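Local coordinates for protein serine protease inhibitor (Schistosoma haematobium, PDB 3STO) that probably inhibits serine proteases by the serpin mechanism, offering an exposed reactive-centre loop as bait to the target enzyme, at residues E239-I243 / N267-L272; D37-T41 / L300-L304; H24-S28 / L273-K277; P201-T207 / L348-G352; S18-F22 / T70-K74. All blocks are in the same frame, centred on the assembly; numbering follows the deposited sequence.

Interaction 1 of 5, residues E239-I243 / N267-L272; sequences EGFEI and NGATEL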
# COMPACT_ATOMS: atom_id res chain seq x y z
N GLU A 239 -12.25 -20.91 -9.06
CA GLU A 239 -11.82 -20.19 -7.87
C GLU A 239 -12.99 -19.49 -7.19
O GLU A 239 -12.83 -18.88 -6.15
CB GLU A 239 -10.73 -19.18 -8.23
CG GLU A 239 -9.50 -19.80 -8.86
CD GLU A 239 -9.53 -19.85 -10.37
OE1 GLU A 239 -10.63 -19.94 -10.98
OE2 GLU A 239 -8.44 -19.80 -10.97
N GLY A 240 -14.15 -19.54 -7.80
CA GLY A 240 -15.33 -18.92 -7.22
C GLY A 240 -15.43 -17.41 -7.24
O GLY A 240 -16.12 -16.83 -6.39
N PHE A 241 -14.79 -16.76 -8.22
CA PHE A 241 -14.95 -15.29 -8.37
C PHE A 241 -14.96 -14.77 -9.82
O PHE A 241 -14.71 -15.50 -10.78
CB PHE A 241 -13.90 -14.57 -7.52
CG PHE A 241 -12.47 -14.95 -7.87
CD1 PHE A 241 -11.89 -14.55 -9.09
CD2 PHE A 241 -11.70 -15.67 -7.00
CE1 PHE A 241 -10.58 -14.87 -9.41
CE2 PHE A 241 -10.38 -16.01 -7.31
CZ PHE A 241 -9.82 -15.62 -8.53
N GLU A 242 -15.25 -13.49 -9.97
CA GLU A 242 -15.18 -12.83 -11.26
C GLU A 242 -14.46 -11.51 -11.04
O GLU A 242 -14.46 -11.00 -9.93
CB GLU A 242 -16.58 -12.63 -11.91
CG GLU A 242 -17.65 -11.93 -11.02
CD GLU A 242 -19.11 -11.96 -11.61
OE1 GLU A 242 -19.32 -12.33 -12.80
OE2 GLU A 242 -20.07 -11.60 -10.89
N ILE A 243 -13.89 -10.95 -12.11
CA ILE A 243 -13.05 -9.79 -11.99
C ILE A 243 -13.33 -8.78 -13.10
O ILE A 243 -13.54 -9.18 -14.24
CB ILE A 243 -11.54 -10.24 -12.06
CG1 ILE A 243 -11.19 -11.17 -10.90
CG2 ILE A 243 -10.58 -9.03 -12.11
CD1 ILE A 243 -9.75 -11.60 -10.87
N ASN A 267 -14.37 -17.00 -0.96
CA ASN A 267 -13.87 -17.99 -1.91
C ASN A 267 -12.36 -17.81 -2.18
O ASN A 267 -11.61 -17.48 -1.25
CB ASN A 267 -14.69 -17.94 -3.22
CG ASN A 267 -16.10 -18.53 -3.06
OD1 ASN A 267 -16.36 -19.32 -2.14
ND2 ASN A 267 -17.02 -18.14 -3.95
N GLY A 268 -11.91 -18.02 -3.42
CA GLY A 268 -10.50 -17.89 -3.75
C GLY A 268 -9.99 -16.47 -3.75
O GLY A 268 -8.82 -16.21 -3.97
N ALA A 269 -10.88 -15.52 -3.49
CA ALA A 269 -10.52 -14.12 -3.57
C ALA A 269 -9.46 -13.78 -2.53
O ALA A 269 -8.71 -12.82 -2.69
CB ALA A 269 -11.74 -13.24 -3.41
N THR A 270 -9.41 -14.57 -1.46
CA THR A 270 -8.43 -14.36 -0.39
C THR A 270 -7.03 -14.74 -0.83
O THR A 270 -6.08 -14.14 -0.42
CB THR A 270 -8.77 -15.21 0.84
OG1 THR A 270 -9.13 -16.53 0.41
CG2 THR A 270 -9.90 -14.59 1.59
N GLU A 271 -6.92 -15.77 -1.66
CA GLU A 271 -5.66 -16.13 -2.26
C GLU A 271 -5.01 -15.05 -3.20
O GLU A 271 -3.80 -15.01 -3.36
CB GLU A 271 -5.80 -17.50 -2.93
CG GLU A 271 -6.30 -18.59 -1.95
CD GLU A 271 -5.52 -18.64 -0.61
OE1 GLU A 271 -4.35 -19.08 -0.61
OE2 GLU A 271 -6.09 -18.24 0.44
N LEU A 272 -5.80 -14.17 -3.79
CA LEU A 272 -5.25 -13.04 -4.52
C LEU A 272 -4.81 -11.93 -3.58
O LEU A 272 -3.83 -11.25 -3.86
CB LEU A 272 -6.24 -12.49 -5.55
CG LEU A 272 -6.46 -13.36 -6.78
CD1 LEU A 272 -7.73 -12.95 -7.44
CD2 LEU A 272 -5.31 -13.24 -7.73
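Phe241 brings its ring up to Gly268, Ala269 and Leu272, joining the start of a sheet B strand of the serpin fold, 241-247, to the short helix 269-273 beside it. The chain enters this strand through a G1 beta bulge, in which Gly240 and Phe241 both face Phe236. From CB, the torsion places CG between the backbone N and the carbonyl carbon (chi1 58°), which swings the ring off the strand toward the helix start. Phe241 CD2 then meets Ala269 N at 3.6 Å. Phe241 CE2 is next, 3.6 Å from Gly268 C, which lies at the ring edge. At the tip, Phe241 CZ packs 3.6 Å from Leu272 CD1, a methyl that is also near CE1 of the ring and lies 4.2 Å from Ile243 CD1. Val258 closes on Phe241 from strand 253-260, and Leu272 goes on to touch Tyr282 and Phe384.

The polar half of the contact lies at the turn before the strand. Gly268 N donates to Glu239 O at 3.0 Å, while the carboxylate of Glu239 leads off to the hydroxyl of Tyr282. Beside it Asn267 ND2 gives a straight bond (160°) to Gly240 O at 2.9 Å, meeting that oxygen in the carbonyl plane on a lone pair.

Interaction 2 of 5, residues D37-T41 / L300-L304; sequences DNFLT and LKNTL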
# COMPACT_ATOMS: atom_id res chain seq x y z
N ASP A 37 -12.05 -7.91 9.41
CA ASP A 37 -12.07 -6.47 9.25
C ASP A 37 -11.98 -6.02 7.78
O ASP A 37 -11.63 -6.79 6.90
CB ASP A 37 -10.92 -5.83 10.04
CG ASP A 37 -10.90 -6.25 11.50
OD1 ASP A 37 -11.96 -6.17 12.16
OD2 ASP A 37 -9.83 -6.66 11.99
N ASN A 38 -12.27 -4.75 7.54
CA ASN A 38 -11.70 -4.11 6.35
C ASN A 38 -10.16 -4.18 6.41
O ASN A 38 -9.55 -4.10 7.48
CB ASN A 38 -12.15 -2.66 6.20
CG ASN A 38 -13.66 -2.50 5.95
OD1 ASN A 38 -14.31 -3.34 5.31
ND2 ASN A 38 -14.21 -1.39 6.43
N PHE A 39 -9.53 -4.37 5.27
CA PHE A 39 -8.09 -4.38 5.22
C PHE A 39 -7.60 -3.50 4.07
O PHE A 39 -8.20 -3.49 3.00
CB PHE A 39 -7.56 -5.81 5.07
CG PHE A 39 -6.10 -5.86 4.90
CD1 PHE A 39 -5.25 -5.76 6.01
CD2 PHE A 39 -5.54 -5.97 3.63
CE1 PHE A 39 -3.83 -5.78 5.87
CE2 PHE A 39 -4.13 -6.00 3.46
CZ PHE A 39 -3.27 -5.91 4.59
N LEU A 40 -6.50 -2.79 4.29
CA LEU A 40 -5.94 -1.90 3.27
C LEU A 40 -4.42 -1.82 3.47
O LEU A 40 -3.96 -1.55 4.57
CB LEU A 40 -6.59 -0.52 3.40
CG LEU A 40 -6.08 0.65 2.58
CD1 LEU A 40 -6.12 0.30 1.12
CD2 LEU A 40 -6.87 1.91 2.84
N THR A 41 -3.65 -2.09 2.42
CA THR A 41 -2.21 -1.92 2.50
C THR A 41 -1.51 -1.60 1.17
O THR A 41 -1.94 -2.03 0.09
CB THR A 41 -1.52 -3.17 3.10
OG1 THR A 41 -0.19 -2.84 3.53
CG2 THR A 41 -1.48 -4.32 2.06
N LEU A 300 -11.93 4.11 2.80
CA LEU A 300 -11.23 3.46 3.92
C LEU A 300 -10.02 4.23 4.36
O LEU A 300 -9.19 4.66 3.54
CB LEU A 300 -10.72 2.05 3.59
CG LEU A 300 -11.56 0.99 2.92
CD1 LEU A 300 -10.79 -0.31 2.99
CD2 LEU A 300 -12.94 0.89 3.55
N LYS A 301 -9.90 4.37 5.67
CA LYS A 301 -8.67 4.81 6.31
C LYS A 301 -8.14 3.73 7.24
O LYS A 301 -8.89 2.95 7.81
CB LYS A 301 -8.93 6.10 7.09
CG LYS A 301 -9.19 7.17 6.14
CD LYS A 301 -9.58 8.50 6.78
CE LYS A 301 -10.23 9.35 5.67
NZ LYS A 301 -10.52 10.81 6.06
N ASN A 302 -6.83 3.66 7.40
CA ASN A 302 -6.31 2.75 8.39
C ASN A 302 -4.86 3.04 8.74
O ASN A 302 -4.16 3.76 8.01
CB ASN A 302 -6.53 1.29 7.98
CG ASN A 302 -5.45 0.74 7.11
OD1 ASN A 302 -4.58 1.46 6.60
ND2 ASN A 302 -5.48 -0.56 6.93
N THR A 303 -4.46 2.50 9.88
CA THR A 303 -3.10 2.64 10.41
C THR A 303 -2.61 1.25 10.76
O THR A 303 -3.21 0.56 11.57
CB THR A 303 -3.12 3.43 11.71
OG1 THR A 303 -3.57 4.76 11.46
CG2 THR A 303 -1.72 3.48 12.29
N LEU A 304 -1.56 0.80 10.10
CA LEU A 304 -1.01 -0.51 10.41
C LEU A 304 0.25 -0.37 11.25
O LEU A 304 1.11 0.50 10.96
CB LEU A 304 -0.65 -1.24 9.13
CG LEU A 304 -1.76 -1.75 8.25
CD1 LEU A 304 -1.10 -2.39 7.05
CD2 LEU A 304 -2.60 -2.74 9.03
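Asn302 turns its amide toward strand 39-41 by holding CG between its own backbone N and carbonyl carbon (chi1 87°), while Leu40 stretches CG opposite its N (chi1 172°), which sends methyl CD2 to Leu300 while CB stays beside the amide. The amide can then donate from Asn302 ND2 to Leu40 O at 3.0 Å, on a lone pair in the carbonyl plane. Its other end, OD1, takes a bond from Asn344 ND2, so partners at both ends fix the rotation of the amide.

Greasy contacts flank this bond. Leu40 CD2 lies 3.9 Å from Leu300 CB, the two chains slanting across each other, and Leu300 CD2 touches Asn38 ND2 at 3.9 Å; the carbonyl end of Asn38 accepts from the backbone N of Met400 and Asn401. Further along, Leu304 CD1 comes at about a right angle to Thr41, 3.7 Å from OG1, a hydroxyl bonded to Tyr26 OH and Gln342 OE1.

The axes of the short segments 39-41 and 300-304 come within 7.5 Å at 70°, and no backbone bonds join them; strand 39-41 pairs with 392-399, and 300-304 with 339-348. This is face-to-face packing, with the large sheet A laid across sheet B in the core of a serpin.

Interaction 3 of 5, residues H24-S28 / L273-K277; sequences HAYLS and LNGNK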
# COMPACT_ATOMS: atom_id res chain seq x y z
N HIS A 24 5.07 -10.80 -1.63
CA HIS A 24 4.37 -12.03 -1.29
C HIS A 24 4.51 -12.43 0.18
O HIS A 24 3.53 -12.76 0.83
CB HIS A 24 4.81 -13.19 -2.21
CG HIS A 24 4.00 -14.44 -2.03
ND1 HIS A 24 4.42 -15.68 -2.47
CD2 HIS A 24 2.78 -14.63 -1.46
CE1 HIS A 24 3.49 -16.58 -2.19
NE2 HIS A 24 2.49 -15.98 -1.57
N ALA A 25 5.73 -12.35 0.71
CA ALA A 25 6.00 -12.72 2.09
C ALA A 25 5.25 -11.78 3.00
O ALA A 25 4.65 -12.19 4.01
CB ALA A 25 7.51 -12.65 2.39
N TYR A 26 5.30 -10.51 2.64
CA TYR A 26 4.61 -9.53 3.45
C TYR A 26 3.07 -9.75 3.44
O TYR A 26 2.41 -9.62 4.46
CB TYR A 26 4.99 -8.14 2.99
CG TYR A 26 4.07 -7.09 3.51
CD1 TYR A 26 4.16 -6.67 4.84
CD2 TYR A 26 3.08 -6.52 2.69
CE1 TYR A 26 3.31 -5.70 5.36
CE2 TYR A 26 2.22 -5.54 3.18
CZ TYR A 26 2.35 -5.13 4.53
OH TYR A 26 1.54 -4.16 5.06
N LEU A 27 2.51 -10.10 2.29
CA LEU A 27 1.05 -10.21 2.18
C LEU A 27 0.51 -11.49 2.81
O LEU A 27 -0.49 -11.43 3.48
CB LEU A 27 0.58 -10.03 0.73
CG LEU A 27 0.62 -8.62 0.13
CD1 LEU A 27 0.35 -8.68 -1.35
CD2 LEU A 27 -0.37 -7.68 0.79
N SER A 28 1.20 -12.63 2.66
CA SER A 28 0.74 -13.85 3.33
C SER A 28 0.75 -13.78 4.83
O SER A 28 0.10 -14.57 5.47
CB SER A 28 1.52 -15.10 2.92
OG SER A 28 2.86 -14.78 2.66
N LEU A 273 -5.57 -11.72 -2.50
CA LEU A 273 -5.20 -10.73 -1.50
C LEU A 273 -3.90 -11.14 -0.77
O LEU A 273 -3.00 -10.31 -0.56
CB LEU A 273 -6.35 -10.47 -0.51
CG LEU A 273 -6.06 -9.36 0.51
CD1 LEU A 273 -6.08 -7.99 -0.15
CD2 LEU A 273 -7.02 -9.39 1.71
N ASN A 274 -3.76 -12.41 -0.40
CA ASN A 274 -2.58 -12.84 0.32
C ASN A 274 -1.39 -13.16 -0.61
O ASN A 274 -0.29 -13.43 -0.14
CB ASN A 274 -2.88 -13.99 1.29
CG ASN A 274 -3.23 -15.29 0.59
OD1 ASN A 274 -2.83 -15.54 -0.54
ND2 ASN A 274 -3.99 -16.13 1.27
N GLY A 275 -1.62 -13.13 -1.92
CA GLY A 275 -0.56 -13.36 -2.89
C GLY A 275 -0.25 -14.82 -3.26
O GLY A 275 0.61 -15.07 -4.08
N ASN A 276 -0.95 -15.78 -2.66
CA ASN A 276 -0.76 -17.17 -3.05
C ASN A 276 -1.15 -17.41 -4.49
O ASN A 276 -0.64 -18.31 -5.15
CB ASN A 276 -1.55 -18.12 -2.13
CG ASN A 276 -1.00 -18.16 -0.72
OD1 ASN A 276 0.10 -17.66 -0.45
ND2 ASN A 276 -1.76 -18.74 0.20
N LYS A 277 -2.10 -16.61 -4.97
CA LYS A 277 -2.46 -16.60 -6.38
C LYS A 277 -1.92 -15.31 -6.95
O LYS A 277 -1.93 -14.28 -6.28
CB LYS A 277 -3.96 -16.65 -6.54
CG LYS A 277 -4.59 -18.04 -6.59
CD LYS A 277 -6.14 -17.86 -6.44
CE LYS A 277 -6.93 -19.02 -7.00
NZ LYS A 277 -6.96 -20.20 -6.11
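His24 lies across the turn at Gly275 and Asn276, where the first long helix of the serpin fold, 18-30, meets the loop between the short helices 269-273 and 279-283. That loop opens with an Asx turn: Asn274 OD1 accepts from Asn276 N at 2.8 Å, while Asn274 ND2 is tied back to Glu271.

The tight part is where side chains of the helix press on loop carbonyls. Leu27 CB sits 3.6 Å from Asn274 O, and its CD1 methyl 3.8 Å from Leu273 O. Both leucines are buried here, Leu273 turning its own side chain to Ala396 and Lys398 of strand 392-399. Gly275 takes a positive phi of 85° and, having no side chain, lets the imidazole come down close: its O stands 3.2 Å above one face of the His24 ring, toward the rim. That is a carbonyl-to-face contact, not a hydrogen bond, since the ring N-H points elsewhere.

The outer side is looser. Ser28 keeps to its own helix, OG bonding back to His24 O, an oxygen that also receives Ser28 N; across the contact its CB comes no closer than 3.9 Å to Asn274 O. Asn276 is exposed, though its amide is gripped at both ends, ND2 by Glu271 OE1. The other end takes the bond that spans the contact: His24 NE2 donates to Asn276 OD1 at 3.1 Å, almost straight (170°), with the oxygen in the ring plane and the amide turned 80° against it.

Interaction 4 of 5, residues P201-T207 / L348-G352; sequences PFEPHYT and LNESG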
# COMPACT_ATOMS: atom_id res chain seq x y z
N PRO A 201 -15.52 8.19 -15.91
CA PRO A 201 -16.11 8.47 -14.61
C PRO A 201 -17.57 8.12 -14.56
O PRO A 201 -18.21 8.06 -15.61
CB PRO A 201 -15.95 10.00 -14.46
CG PRO A 201 -15.12 10.42 -15.60
CD PRO A 201 -15.32 9.43 -16.67
N PHE A 202 -18.09 7.88 -13.37
CA PHE A 202 -19.50 7.58 -13.16
C PHE A 202 -20.23 8.89 -13.22
O PHE A 202 -19.67 9.90 -12.84
CB PHE A 202 -19.73 6.94 -11.78
CG PHE A 202 -19.12 5.57 -11.61
CD1 PHE A 202 -17.80 5.42 -11.18
CD2 PHE A 202 -19.87 4.42 -11.87
CE1 PHE A 202 -17.25 4.17 -10.99
CE2 PHE A 202 -19.33 3.15 -11.69
CZ PHE A 202 -17.99 3.02 -11.24
N GLU A 203 -21.47 8.87 -13.70
CA GLU A 203 -22.35 10.04 -13.64
C GLU A 203 -23.08 9.96 -12.31
O GLU A 203 -23.74 8.96 -12.04
CB GLU A 203 -23.35 9.96 -14.81
CG GLU A 203 -23.75 11.31 -15.46
CD GLU A 203 -24.02 12.41 -14.45
OE1 GLU A 203 -24.98 12.27 -13.68
OE2 GLU A 203 -23.27 13.41 -14.40
N PRO A 204 -22.93 10.98 -11.46
CA PRO A 204 -23.53 11.08 -10.12
C PRO A 204 -25.06 10.93 -10.10
O PRO A 204 -25.62 10.38 -9.15
CB PRO A 204 -23.18 12.50 -9.68
CG PRO A 204 -22.00 12.86 -10.48
CD PRO A 204 -22.16 12.18 -11.80
N HIS A 205 -25.72 11.45 -11.13
CA HIS A 205 -27.18 11.31 -11.24
C HIS A 205 -27.58 9.85 -11.25
O HIS A 205 -28.73 9.54 -10.96
CB HIS A 205 -27.75 12.00 -12.48
CG HIS A 205 -27.81 13.49 -12.33
ND1 HIS A 205 -27.36 14.36 -13.30
CD2 HIS A 205 -28.20 14.26 -11.29
CE1 HIS A 205 -27.49 15.60 -12.88
NE2 HIS A 205 -28.00 15.57 -11.66
N TYR A 206 -26.64 8.97 -11.57
CA TYR A 206 -26.94 7.56 -11.58
C TYR A 206 -26.55 6.89 -10.28
O TYR A 206 -26.68 5.69 -10.13
CB TYR A 206 -26.33 6.87 -12.77
CG TYR A 206 -26.72 7.53 -14.05
CD1 TYR A 206 -28.03 7.91 -14.28
CD2 TYR A 206 -25.78 7.80 -15.03
CE1 TYR A 206 -28.41 8.53 -15.46
CE2 TYR A 206 -26.14 8.42 -16.21
CZ TYR A 206 -27.45 8.78 -16.42
OH TYR A 206 -27.82 9.40 -17.60
N THR A 207 -26.11 7.69 -9.34
CA THR A 207 -25.73 7.15 -8.05
C THR A 207 -27.00 7.12 -7.20
O THR A 207 -27.74 8.11 -7.15
CB THR A 207 -24.62 8.01 -7.37
OG1 THR A 207 -23.46 8.05 -8.22
CG2 THR A 207 -24.26 7.48 -5.97
N LEU A 348 -13.03 6.23 -2.86
CA LEU A 348 -13.60 6.03 -4.20
C LEU A 348 -14.88 6.84 -4.37
O LEU A 348 -15.74 6.86 -3.50
CB LEU A 348 -13.93 4.55 -4.38
CG LEU A 348 -13.53 3.76 -5.62
CD1 LEU A 348 -12.08 3.37 -5.50
CD2 LEU A 348 -14.40 2.51 -5.65
N ASN A 349 -15.00 7.53 -5.49
CA ASN A 349 -16.21 8.27 -5.79
C ASN A 349 -16.37 8.29 -7.30
O ASN A 349 -15.65 7.58 -8.00
CB ASN A 349 -16.19 9.68 -5.15
CG ASN A 349 -15.10 10.58 -5.74
OD1 ASN A 349 -14.60 10.32 -6.82
ND2 ASN A 349 -14.75 11.64 -5.03
N GLU A 350 -17.32 9.09 -7.81
CA GLU A 350 -17.65 9.14 -9.24
C GLU A 350 -16.54 9.72 -10.11
O GLU A 350 -16.46 9.40 -11.28
CB GLU A 350 -18.93 9.96 -9.48
CG GLU A 350 -20.20 9.33 -8.94
CD GLU A 350 -20.49 9.71 -7.48
OE1 GLU A 350 -19.62 10.33 -6.81
OE2 GLU A 350 -21.61 9.38 -7.02
N SER A 351 -15.71 10.58 -9.54
CA SER A 351 -14.61 11.20 -10.26
C SER A 351 -13.40 10.28 -10.37
O SER A 351 -12.72 10.28 -11.40
CB SER A 351 -14.17 12.50 -9.57
OG SER A 351 -15.23 13.43 -9.52
N GLY A 352 -13.12 9.52 -9.31
CA GLY A 352 -11.97 8.63 -9.34
C GLY A 352 -11.57 8.15 -7.97
O GLY A 352 -12.43 7.87 -7.14
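Thr207 and Glu350 reach for each other from opposite directions, and the threonine hydroxyl OG1 donates to Glu350 OE2 at 2.6 Å, using the anti lone pair. A bend at chi2 (88°) in the glutamate chain turns its carboxylate to this hydroxyl. The second oxygen, OE1, forms a salt bridge with Lys297, so both oxygens of this buried acid have partners, and the nearby lysine would be expected to favour the charged form. The backbone of the same residue is used too: Glu350 O accepts from Phe202 N at 3.1 Å (139°), on a lone pair.

This Asn-Glu-Ser-Gly turn follows strand 339-348 and leads into what corresponds to the proximal hinge of the serpin reactive-centre loop; the facing segment, with Trp198 just before it, lies at what corresponds to the breach, where in inhibitory serpins the loop begins to enter sheet A. An Asx motif shapes this turn: Asn349 OD1 accepts from Gly352 N at 3.0 Å, with a weak bond from Ser351 N. Asn349 O is taken by Trp198 NE1.

On the other side of the contact, 201-207 is kept in shape by its own bonds. His205 N donates to Glu203 OE1 at 2.8 Å, from above the carboxylate plane, and the backbone N of Thr207 is satisfied by Pro204 O. Between the polar pairs, Phe202 CB packs 3.7 Å from Glu350 CG, and Pro201 CB lies 3.3 Å from Glu350 O. The Phe202 ring runs on inward, edge-to-face with Trp198 and in a cation-pi contact with Lys246.

Interaction 5 of 5, residues S18-F22 / T70-K74; sequences SHKAF and TMRLK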
# COMPACT_ATOMS: atom_id res chain seq x y z
N SER A 18 13.00 -9.46 -6.58
CA SER A 18 13.14 -9.34 -5.14
C SER A 18 11.93 -8.68 -4.51
O SER A 18 11.41 -9.15 -3.49
CB SER A 18 14.39 -8.51 -4.83
OG SER A 18 15.55 -9.20 -5.25
N HIS A 19 11.49 -7.60 -5.14
CA HIS A 19 10.44 -6.78 -4.59
C HIS A 19 9.10 -7.53 -4.67
O HIS A 19 8.19 -7.27 -3.89
CB HIS A 19 10.43 -5.41 -5.28
CG HIS A 19 9.95 -5.45 -6.69
ND1 HIS A 19 10.74 -5.88 -7.74
CD2 HIS A 19 8.75 -5.14 -7.24
CE1 HIS A 19 10.05 -5.82 -8.86
NE2 HIS A 19 8.84 -5.37 -8.59
N LYS A 20 9.00 -8.50 -5.59
CA LYS A 20 7.79 -9.31 -5.66
C LYS A 20 7.83 -10.43 -4.63
O LYS A 20 6.79 -10.83 -4.10
CB LYS A 20 7.56 -9.89 -7.07
CG LYS A 20 7.12 -8.87 -8.10
CD LYS A 20 6.56 -9.56 -9.37
CE LYS A 20 6.21 -8.52 -10.43
NZ LYS A 20 5.24 -9.01 -11.48
N ALA A 21 9.03 -10.95 -4.37
CA ALA A 21 9.27 -11.93 -3.30
C ALA A 21 8.93 -11.34 -1.94
O ALA A 21 8.20 -11.94 -1.14
CB ALA A 21 10.71 -12.37 -3.32
N PHE A 22 9.47 -10.15 -1.68
CA PHE A 22 9.12 -9.42 -0.47
C PHE A 22 7.60 -9.27 -0.39
O PHE A 22 6.97 -9.64 0.59
CB PHE A 22 9.76 -8.03 -0.48
CG PHE A 22 9.34 -7.18 0.69
CD1 PHE A 22 9.88 -7.41 1.95
CD2 PHE A 22 8.35 -6.22 0.54
CE1 PHE A 22 9.46 -6.66 3.04
CE2 PHE A 22 7.92 -5.46 1.63
CZ PHE A 22 8.49 -5.67 2.88
N THR A 70 15.30 -10.28 3.83
CA THR A 70 13.87 -10.19 3.76
C THR A 70 13.51 -9.56 2.44
O THR A 70 12.48 -9.86 1.85
CB THR A 70 13.33 -9.31 4.88
OG1 THR A 70 13.59 -9.93 6.14
CG2 THR A 70 11.85 -9.10 4.71
N MSE A 71 14.41 -8.72 1.96
CA MSE A 71 14.26 -8.03 0.69
C MSE A 71 14.66 -8.93 -0.45
O MSE A 71 14.46 -8.60 -1.62
CB MSE A 71 15.11 -6.76 0.64
CG MSE A 71 14.51 -5.70 -0.18
SE MSE A 71 12.80 -5.29 0.65
CE MSE A 71 13.50 -4.32 2.18
N ARG A 72 15.27 -10.06 -0.10
CA ARG A 72 15.62 -11.07 -1.09
C ARG A 72 16.68 -10.57 -2.08
O ARG A 72 16.63 -10.93 -3.26
CB ARG A 72 14.35 -11.50 -1.83
CG ARG A 72 14.03 -12.97 -1.82
CD ARG A 72 13.39 -13.51 -0.54
NE ARG A 72 12.60 -12.57 0.25
CZ ARG A 72 11.72 -12.94 1.20
NH1 ARG A 72 11.47 -14.22 1.42
NH2 ARG A 72 11.05 -12.02 1.91
N LEU A 73 17.64 -9.77 -1.60
CA LEU A 73 18.72 -9.21 -2.43
C LEU A 73 19.72 -10.29 -2.85
O LEU A 73 19.91 -11.27 -2.14
CB LEU A 73 19.47 -8.11 -1.68
CG LEU A 73 18.71 -6.88 -1.19
CD1 LEU A 73 19.64 -5.84 -0.60
CD2 LEU A 73 17.90 -6.27 -2.31
N LYS A 74 20.36 -10.11 -4.00
CA LYS A 74 21.44 -11.01 -4.44
C LYS A 74 22.68 -10.87 -3.56
O LYS A 74 23.36 -11.85 -3.26
CB LYS A 74 21.87 -10.71 -5.89
CG LYS A 74 20.80 -10.99 -6.93
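Ser18 and Arg72 make the one hydrogen bond across this contact: Ser18 OG donates to Arg72 O at 2.8 Å, coming from well above the carbonyl plane (58° out of it). A second set of polar contacts belongs to the arginine and its own segment. Bent at chi2 and chi3, its chain curls back and Arg72 NH2 bonds Thr70 O at 2.6 Å, with a weak bond from NE to the same oxygen.

Both sets lie where helix 61-70 finishes, in a Schellman motif with Arg72 at positive phi; this turn, leading on toward helix 82-101, is where the start of helix 18-30 rests in the helical part of the serpin fold.

Aromatic contacts come next. With CG trans to its N (chi1 175°), Phe22 offers one ring face to Met71 SE (a selenomethionine), 4.2 Å from the ring centroid and 27° off the normal, a Met-aromatic contact. At the edge of that ring, Phe22 CD1 lies 3.6 Å from Thr70 O.

Plain apolar packing fills in the rest. The Thr70 methyl CG2 is 3.8 Å from Phe22 CD1; the Thr70 hydroxyl is bonded to Gln66 O and Ile313 O. The Ala21 methyl CB lies 3.7 Å from Arg72 CG, alongside the aliphatic part of the arginine.

In the fold
Helix 18-30 links interactions 5 and 3, whose centres are about 13 Å apart and which touch where Ala25 CB packs on Arg72 NH2. Interaction 3 continues directly into interaction 1 through Glu271, which binds Asn276 ND2 and Lys277 N, and into interaction 2 through Tyr26 OH, bonded to Thr41 OG1. Interaction 4 stands apart, about 39 Å centre to centre from interaction 5 and on the opposite side of the chain's centre. Along the chain, interaction 5 closes before 1 and 4 open and crosses 2 and 3; interaction 1 is nested inside 2, 3 and 4, which cross one another. Early helix and strand are thus interlocked with late segments, tying the helical part to sheets A and B.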